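Local coordinates for inositol monophosphatase family protein (PDB 5I3S) that probably hydrolyses phosphate monoesters such as inositol monophosphate, as a phosphatase of the inositol monophosphatase family with the sugar phosphatase fold, at residues N40-T45 / D83-T88; E96-S101 / Y116-D121. All blocks are in the same frame, centred on the assembly; numbering follows the deposited sequence.

Contact 1: N40-T45 / D83-T88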
ATOM      1  N   ASN A  40     -13.083  20.794  -1.439  1.00 41.47           N
ATOM      2  CA  ASN A  40     -13.399  21.609  -2.615  1.00 41.24           C
ATOM      3  C   ASN A  40     -13.365  20.804  -3.913  1.00 35.78           C
ATOM      4  O   ASN A  40     -14.325  20.885  -4.700  1.00 31.49           O
ATOM      5  CB  ASN A  40     -12.525  22.873  -2.699  1.00 45.34           C
ATOM      6  CG  ASN A  40     -13.074  24.034  -1.856  1.00 50.16           C
ATOM      7  OD1 ASN A  40     -13.821  23.836  -0.886  1.00 45.14           O
ATOM      8  ND2 ASN A  40     -12.689  25.262  -2.226  1.00 54.61           N
ATOM      9  N   VAL A  41     -12.293  20.024  -4.117  1.00 31.86           N
ATOM     10  CA  VAL A  41     -12.199  19.111  -5.301  1.00 30.35           C
ATOM     11  C   VAL A  41     -13.283  18.024  -5.309  1.00 29.80           C
ATOM     12  O   VAL A  41     -13.805  17.684  -6.383  1.00 33.01           O
ATOM     13  CB  VAL A  41     -10.786  18.499  -5.473  1.00 30.57           C
ATOM     14  CG1 VAL A  41     -10.729  17.468  -6.610  1.00 31.81           C
ATOM     15  CG2 VAL A  41      -9.801  19.591  -5.783  1.00 29.95           C
ATOM     16  N   ASP A  42     -13.653  17.536  -4.130  1.00 29.49           N
ATOM     17  CA  ASP A  42     -14.691  16.528  -3.978  1.00 31.43           C
ATOM     18  C   ASP A  42     -16.044  17.074  -4.505  1.00 31.31           C
ATOM     19  O   ASP A  42     -16.740  16.414  -5.317  1.00 34.14           O
ATOM     20  CB  ASP A  42     -14.800  16.063  -2.486  1.00 33.13           C
ATOM     21  CG  ASP A  42     -14.812  14.552  -2.328  1.00 35.72           C
ATOM     22  OD1 ASP A  42     -15.588  13.901  -3.021  1.00 39.05           O
ATOM     23  OD2 ASP A  42     -14.070  13.990  -1.503  1.00 39.63           O
ATOM     24  N   LYS A  43     -16.413  18.270  -4.054  1.00 32.86           N
ATOM     25  CA  LYS A  43     -17.653  18.952  -4.506  1.00 33.56           C
ATOM     26  C   LYS A  43     -17.570  19.260  -5.999  1.00 31.45           C
ATOM     27  O   LYS A  43     -18.500  18.954  -6.732  1.00 33.85           O
ATOM     28  CB  LYS A  43     -17.945  20.252  -3.703  1.00 33.89           C
ATOM     29  N   ALA A  44     -16.446  19.825  -6.448  1.00 29.67           N
ATOM     30  CA  ALA A  44     -16.279  20.170  -7.862  1.00 30.90           C
ATOM     31  C   ALA A  44     -16.519  18.942  -8.736  1.00 31.29           C
ATOM     32  O   ALA A  44     -17.325  18.984  -9.696  1.00 30.61           O
ATOM     33  CB  ALA A  44     -14.893  20.733  -8.142  1.00 28.74           C
ATOM     34  N   THR A  45     -15.851  17.853  -8.369  1.00 28.81           N
ATOM     35  CA  THR A  45     -15.896  16.617  -9.156  1.00 29.62           C
ATOM     36  C   THR A  45     -17.307  16.014  -9.162  1.00 30.49           C
ATOM     37  O   THR A  45     -17.811  15.620 -10.232  1.00 29.14           O
ATOM     38  CB  THR A  45     -14.843  15.592  -8.652  1.00 27.12           C
ATOM     39  OG1 THR A  45     -13.544  16.222  -8.610  1.00 25.92           O
ATOM     40  CG2 THR A  45     -14.810  14.379  -9.539  1.00 25.49           C
ATOM     41  N   ASP A  83     -18.345   7.827  -6.144  1.00 25.36           N
ATOM     42  CA  ASP A  83     -17.416   8.473  -5.196  1.00 26.28           C
ATOM     43  C   ASP A  83     -16.443   9.351  -6.005  1.00 24.76           C
ATOM     44  O   ASP A  83     -15.540   8.835  -6.705  1.00 25.06           O
ATOM     45  CB  ASP A  83     -16.653   7.465  -4.312  1.00 27.44           C
ATOM     46  CG  ASP A  83     -15.997   8.143  -3.070  1.00 28.69           C
ATOM     47  OD1 ASP A  83     -15.934   9.379  -3.022  1.00 29.89           O
ATOM     48  OD2 ASP A  83     -15.497   7.444  -2.163  1.00 29.77           O
ATOM     49  N   PRO A  84     -16.654  10.664  -5.962  1.00 23.25           N
ATOM     50  CA  PRO A  84     -15.734  11.611  -6.612  1.00 22.42           C
ATOM     51  C   PRO A  84     -14.276  11.382  -6.226  1.00 21.55           C
ATOM     52  O   PRO A  84     -13.466  11.346  -7.125  1.00 21.57           O
ATOM     53  CB  PRO A  84     -16.257  12.993  -6.165  1.00 22.78           C
ATOM     54  CG  PRO A  84     -17.174  12.683  -5.032  1.00 24.61           C
ATOM     55  CD  PRO A  84     -17.809  11.384  -5.403  1.00 24.62           C
ATOM     56  N   ILE A  85     -13.964  11.174  -4.935  1.00 19.46           N
ATOM     57  CA  ILE A  85     -12.606  10.855  -4.472  1.00 19.16           C
ATOM     58  C   ILE A  85     -12.638   9.759  -3.410  1.00 20.20           C
ATOM     59  O   ILE A  85     -12.959  10.022  -2.261  1.00 20.18           O
ATOM     60  CB  ILE A  85     -11.883  12.088  -3.904  1.00 19.96           C
ATOM     61  CG1 ILE A  85     -11.759  13.217  -4.959  1.00 21.78           C
ATOM     62  CG2 ILE A  85     -10.488  11.732  -3.382  1.00 19.93           C
ATOM     63  CD1 ILE A  85     -11.508  14.609  -4.344  1.00 22.06           C
ATOM     64  N   ASP A  86     -12.334   8.522  -3.806  1.00 19.90           N
ATOM     65  CA  ASP A  86     -12.141   7.449  -2.884  1.00 20.20           C
ATOM     66  C   ASP A  86     -10.662   7.306  -2.492  1.00 18.87           C
ATOM     67  O   ASP A  86      -9.818   7.015  -3.351  1.00 17.80           O
ATOM     68  CB  ASP A  86     -12.629   6.104  -3.468  1.00 24.03           C
ATOM     69  CG  ASP A  86     -12.719   5.009  -2.378  1.00 24.23           C
ATOM     70  OD1 ASP A  86     -12.940   5.346  -1.199  1.00 28.29           O
ATOM     71  OD2 ASP A  86     -12.527   3.830  -2.673  1.00 27.07           O
ATOM     72  N   GLY A  87     -10.387   7.431  -1.196  1.00 17.69           N
ATOM     73  CA  GLY A  87      -9.071   7.624  -0.692  1.00 17.82           C
ATOM     74  C   GLY A  87      -8.737   9.090  -0.428  1.00 18.26           C
ATOM     75  O   GLY A  87      -7.652   9.572  -0.809  1.00 15.98           O
ATOM     76  N   THR A  88      -9.627   9.795   0.265  1.00 18.30           N
ATOM     77  CA  THR A  88      -9.386  11.219   0.492  1.00 20.41           C
ATOM     78  C   THR A  88      -8.102  11.476   1.311  1.00 19.76           C
ATOM     79  O   THR A  88      -7.369  12.432   1.036  1.00 20.59           O
ATOM     80  CB  THR A  88     -10.601  11.941   1.149  1.00 21.65           C
ATOM     81  OG1 THR A  88     -11.003  11.216   2.292  1.00 22.69           O
ATOM     82  CG2 THR A  88     -11.816  11.972   0.245  1.00 22.94           C
TER
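Val-41 of helix 37-56 meets Ile-85, and Asp-42 meets Ile-85 and Thr-88, within the Asp-Pro-Ile-Asp-Gly-Thr sequence, a signature of the inositol monophosphatase family; in relatives the acidic residues of this motif help to bind magnesium. Val-41 has CG1 anti to its backbone N (chi1 175°), and this methyl touches CD1 of Ile-85 at 3.7 Å, the two side chains crossing at about a right angle. A compact branched residue suits the spot, because Val-41 also packs on Ile-18 and Leu-21 of helix 2-24. Asp-42 is buried and comes next. Ile-85 CD1 lies 3.6 Å from the backbone N of Asp-42, while the carboxylate reaches past it toward the start of helix 88-94: OD2 stands 3.5 Å from CG2 of Thr-88. The Asp-42 carboxylate also lies near those of Asp-83, Glu-65 and Glu-66, a cluster of acidic side chains consistent with the metal site of relatives. At the end of the segment, Thr-45 rests its CB on CB of Pro-84, 3.9 Å away. Pro-84, rigid and apolar, marks the corner where the chain leaves strand 78-83, and CB of its ring meets CG2 of Thr-45 as well. The hydroxyl of Thr-45 is used within its own helix: OG1 donates to Val-41 O at 2.7 Å, and it reaches that oxygen from the opposite face of the carbonyl plane to the Thr-45 backbone N-H.

Contact 2: E96-S101 / Y116-D121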
ATOM      1  N   GLU A  96      -1.915  11.231  -4.588  1.00 20.93           N
ATOM      2  CA  GLU A  96      -2.059  10.105  -5.489  1.00 20.48           C
ATOM      3  C   GLU A  96      -2.617   8.946  -4.674  1.00 19.22           C
ATOM      4  O   GLU A  96      -2.886   9.112  -3.481  1.00 19.66           O
ATOM      5  CB  GLU A  96      -0.713   9.702  -6.173  1.00 22.26           C
ATOM      6  CG  GLU A  96       0.348   9.186  -5.222  1.00 23.65           C
ATOM      7  CD  GLU A  96       1.677   8.779  -5.872  1.00 24.57           C
ATOM      8  OE1 GLU A  96       2.538   8.268  -5.110  1.00 25.44           O
ATOM      9  OE2 GLU A  96       1.877   8.963  -7.088  1.00 24.71           O
ATOM     10  N   ASN A  97      -2.835   7.806  -5.338  1.00 17.19           N
ATOM     11  CA  ASN A  97      -3.439   6.617  -4.746  1.00 16.99           C
ATOM     12  C   ASN A  97      -4.863   6.797  -4.305  1.00 16.70           C
ATOM     13  O   ASN A  97      -5.273   6.264  -3.263  1.00 15.43           O
ATOM     14  CB  ASN A  97      -2.529   6.061  -3.612  1.00 17.34           C
ATOM     15  CG  ASN A  97      -1.134   5.781  -4.123  1.00 16.28           C
ATOM     16  OD1 ASN A  97      -0.962   5.302  -5.254  1.00 16.75           O
ATOM     17  ND2 ASN A  97      -0.156   6.110  -3.349  1.00 16.12           N
ATOM     18  N   PHE A  98      -5.622   7.519  -5.144  1.00 15.96           N
ATOM     19  CA  PHE A  98      -7.031   7.755  -4.921  1.00 16.22           C
ATOM     20  C   PHE A  98      -7.756   7.597  -6.232  1.00 16.14           C
ATOM     21  O   PHE A  98      -7.194   7.863  -7.282  1.00 16.42           O
ATOM     22  CB  PHE A  98      -7.293   9.169  -4.397  1.00 17.68           C
ATOM     23  CG  PHE A  98      -6.801  10.267  -5.316  1.00 17.87           C
ATOM     24  CD1 PHE A  98      -7.602  10.748  -6.364  1.00 18.83           C
ATOM     25  CD2 PHE A  98      -5.563  10.811  -5.132  1.00 18.08           C
ATOM     26  CE1 PHE A  98      -7.161  11.759  -7.208  1.00 18.46           C
ATOM     27  CE2 PHE A  98      -5.105  11.831  -5.965  1.00 18.76           C
ATOM     28  CZ  PHE A  98      -5.899  12.303  -7.005  1.00 18.84           C
ATOM     29  N   ALA A  99      -9.011   7.185  -6.173  1.00 15.54           N
ATOM     30  CA  ALA A  99      -9.757   6.915  -7.409  1.00 16.90           C
ATOM     31  C   ALA A  99     -11.100   7.649  -7.461  1.00 16.79           C
ATOM     32  O   ALA A  99     -11.676   7.912  -6.436  1.00 17.31           O
ATOM     33  CB  ALA A  99      -9.974   5.416  -7.570  1.00 16.24           C
ATOM     34  N   ILE A 100     -11.569   7.973  -8.653  1.00 16.25           N
ATOM     35  CA  ILE A 100     -12.993   8.198  -8.831  1.00 17.22           C
ATOM     36  C   ILE A 100     -13.594   6.817  -9.155  1.00 17.45           C
ATOM     37  O   ILE A 100     -12.964   6.021  -9.885  1.00 17.18           O
ATOM     38  CB  ILE A 100     -13.325   9.151  -9.985  1.00 18.20           C
ATOM     39  CG1 ILE A 100     -12.483  10.426  -9.952  1.00 18.12           C
ATOM     40  CG2 ILE A 100     -14.823   9.482  -9.973  1.00 18.55           C
ATOM     41  CD1 ILE A 100     -12.423  11.149 -11.289  1.00 18.18           C
ATOM     42  N   SER A 101     -14.762   6.534  -8.566  1.00 17.11           N
ATOM     43  CA  SER A 101     -15.469   5.269  -8.720  1.00 16.42           C
ATOM     44  C   SER A 101     -16.924   5.480  -9.133  1.00 17.34           C
ATOM     45  O   SER A 101     -17.643   6.210  -8.497  1.00 16.67           O
ATOM     46  CB  SER A 101     -15.479   4.512  -7.384  1.00 15.68           C
ATOM     47  OG  SER A 101     -16.068   3.206  -7.492  1.00 14.06           O
ATOM     48  N   TYR A 116     -11.093   4.786 -11.538  1.00 19.76           N
ATOM     49  CA  TYR A 116     -10.109   5.541 -12.312  1.00 21.17           C
ATOM     50  C   TYR A 116      -9.036   6.009 -11.404  1.00 21.18           C
ATOM     51  O   TYR A 116      -9.306   6.835 -10.537  1.00 23.12           O
ATOM     52  CB  TYR A 116     -10.742   6.743 -13.027  1.00 22.25           C
ATOM     53  CG  TYR A 116      -9.805   7.523 -13.950  1.00 22.82           C
ATOM     54  CD1 TYR A 116      -8.793   6.878 -14.681  1.00 25.78           C
ATOM     55  CD2 TYR A 116      -9.958   8.896 -14.147  1.00 22.69           C
ATOM     56  CE1 TYR A 116      -7.947   7.589 -15.545  1.00 23.75           C
ATOM     57  CE2 TYR A 116      -9.115   9.591 -15.001  1.00 22.90           C
ATOM     58  CZ  TYR A 116      -8.107   8.925 -15.693  1.00 22.28           C
ATOM     59  OH  TYR A 116      -7.260   9.600 -16.518  1.00 19.42           O
ATOM     60  N   ASP A 117      -7.836   5.452 -11.558  1.00 20.61           N
ATOM     61  CA  ASP A 117      -6.690   5.835 -10.729  1.00 21.78           C
ATOM     62  C   ASP A 117      -6.166   7.103 -11.406  1.00 22.44           C
ATOM     63  O   ASP A 117      -5.440   7.048 -12.381  1.00 24.52           O
ATOM     64  CB  ASP A 117      -5.623   4.708 -10.642  1.00 20.31           C
ATOM     65  CG  ASP A 117      -4.421   5.071  -9.779  1.00 20.85           C
ATOM     66  OD1 ASP A 117      -4.119   6.295  -9.606  1.00 22.86           O
ATOM     67  OD2 ASP A 117      -3.750   4.138  -9.282  1.00 20.07           O
ATOM     68  N   VAL A 118      -6.613   8.228 -10.900  1.00 22.19           N
ATOM     69  CA  VAL A 118      -6.436   9.496 -11.565  1.00 23.41           C
ATOM     70  C   VAL A 118      -4.944   9.818 -11.796  1.00 25.70           C
ATOM     71  O   VAL A 118      -4.591  10.219 -12.897  1.00 24.34           O
ATOM     72  CB  VAL A 118      -7.078  10.648 -10.758  1.00 22.48           C
ATOM     73  CG1 VAL A 118      -6.730  11.991 -11.369  1.00 22.36           C
ATOM     74  CG2 VAL A 118      -8.594  10.458 -10.686  1.00 22.62           C
ATOM     75  N   MET A 119      -4.095   9.627 -10.779  1.00 23.96           N
ATOM     76  CA  MET A 119      -2.726  10.036 -10.893  1.00 25.22           C
ATOM     77  C   MET A 119      -1.851   9.097 -11.701  1.00 24.55           C
ATOM     78  O   MET A 119      -0.811   9.534 -12.190  1.00 25.07           O
ATOM     79  CB  MET A 119      -2.104  10.391  -9.541  1.00 23.38           C
ATOM     80  CG  MET A 119      -2.800  11.536  -8.814  1.00 24.52           C
ATOM     81  SD  MET A 119      -3.252  13.077  -9.656  1.00 25.84           S
ATOM     82  CE  MET A 119      -1.584  13.710  -9.827  1.00 26.65           C
ATOM     83  N   ALA A 120      -2.247   7.848 -11.901  1.00 24.10           N
ATOM     84  CA  ALA A 120      -1.525   6.988 -12.859  1.00 23.05           C
ATOM     85  C   ALA A 120      -2.143   6.978 -14.252  1.00 23.46           C
ATOM     86  O   ALA A 120      -1.618   6.357 -15.162  1.00 28.82           O
ATOM     87  CB  ALA A 120      -1.469   5.594 -12.331  1.00 23.73           C
ATOM     88  N   ASP A 121      -3.257   7.646 -14.436  1.00 22.80           N
ATOM     89  CA  ASP A 121      -4.065   7.511 -15.666  1.00 25.44           C
ATOM     90  C   ASP A 121      -4.394   6.044 -16.021  1.00 23.51           C
ATOM     91  O   ASP A 121      -4.108   5.568 -17.151  1.00 22.79           O
ATOM     92  CB  ASP A 121      -3.389   8.270 -16.863  1.00 26.55           C
ATOM     93  CG  ASP A 121      -4.327   8.446 -18.092  1.00 30.18           C
ATOM     94  OD1 ASP A 121      -5.584   8.216 -18.041  1.00 27.85           O
ATOM     95  OD2 ASP A 121      -3.782   8.835 -19.155  1.00 36.09           O
TER
HETATM   96  O   HOH W   1      -1.987   7.029  -8.032  1.00 13.92           O
HETATM   97  O   HOH W   2      -2.350   3.702  -7.307  1.00 26.12           O
HETATM   98  O   HOH W   3      -4.579   8.649  -8.173  1.00 25.19           O
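Phe-98 turns the far end of its ring toward Val-118 and Met-119, with CG placed between its own backbone N and carbonyl carbon (chi1 59°). The two neighbours take different rim atoms: CE1 meets CB of Val-118 at 3.7 Å, whereas CZ and CE2 meet CG of Met-119, and both side chains cross the phenylalanine obliquely. Met-119, flexible enough to bend at chi2 and chi3, also brings SD to 5.0 Å from the ring centroid of Phe-98, an oblique Met-aromatic contact. Phe-91 packs on the same aromatic ring. CB of Met-119 also lies against CB of Glu-96, while the Glu-96 carboxylate turns to Asn-195 of the second subunit. CG2 of Val-118 reaches on to CD1 of Ile-100, 3.9 Å away. These residues surround the open end of the antiparallel beta hairpin formed by strands 99-106 and 109-117, in which Ile-100 and Tyr-116 are a hydrogen-bonded pair. One of their bonds is nearly straight, Tyr-116 N to Ile-100 O at 2.8 Å and 173°; its mate, Ile-100 N to Tyr-116 O, is longer and more bent at 3.2 Å and 139°. CD1 of Ile-100 comes to the edge of the tyrosine ring, near its plane, while CA of Val-118 sits over the centre of one face. Past the pair, direct backbone bonds give way to water-mediated ones. Water 3 lies over the centre of the Phe-98 ring, accepts from Met-119 N, and hydrogen-bonds to Phe-98 O and Asp-117 OD1; two further waters join the Asp-117 carboxylate to Asn-97. An aspartate, with two acceptor oxygens on a short stem, suits a place where three waters gather. At the far tip of Tyr-116, OH donates to Asp-121 OD1 at 2.7 Å, approaching from above the carboxylate plane.

After helix 2-24, helix 37-56 opens contact 1, which closes the loop that runs through the rest of that helix and strands 61-64 and 78-83 back to the signature motif. Helix 88-94 then leads to contact 2, which closes the much shorter hairpin loop between strands 99-106 and 109-117. The two loops follow in series, neither nesting nor crossing. They nevertheless meet in space: Asp-83 N lies 2.9 Å from Ser-101 O and Asp-86 N 2.8 Å from Ala-99 O, probable hydrogen bonds that join 83-88 to strand 99-106. Helix 2-24 spans both, its Ile-18 touching Val-41, Thr-45 and Ile-100.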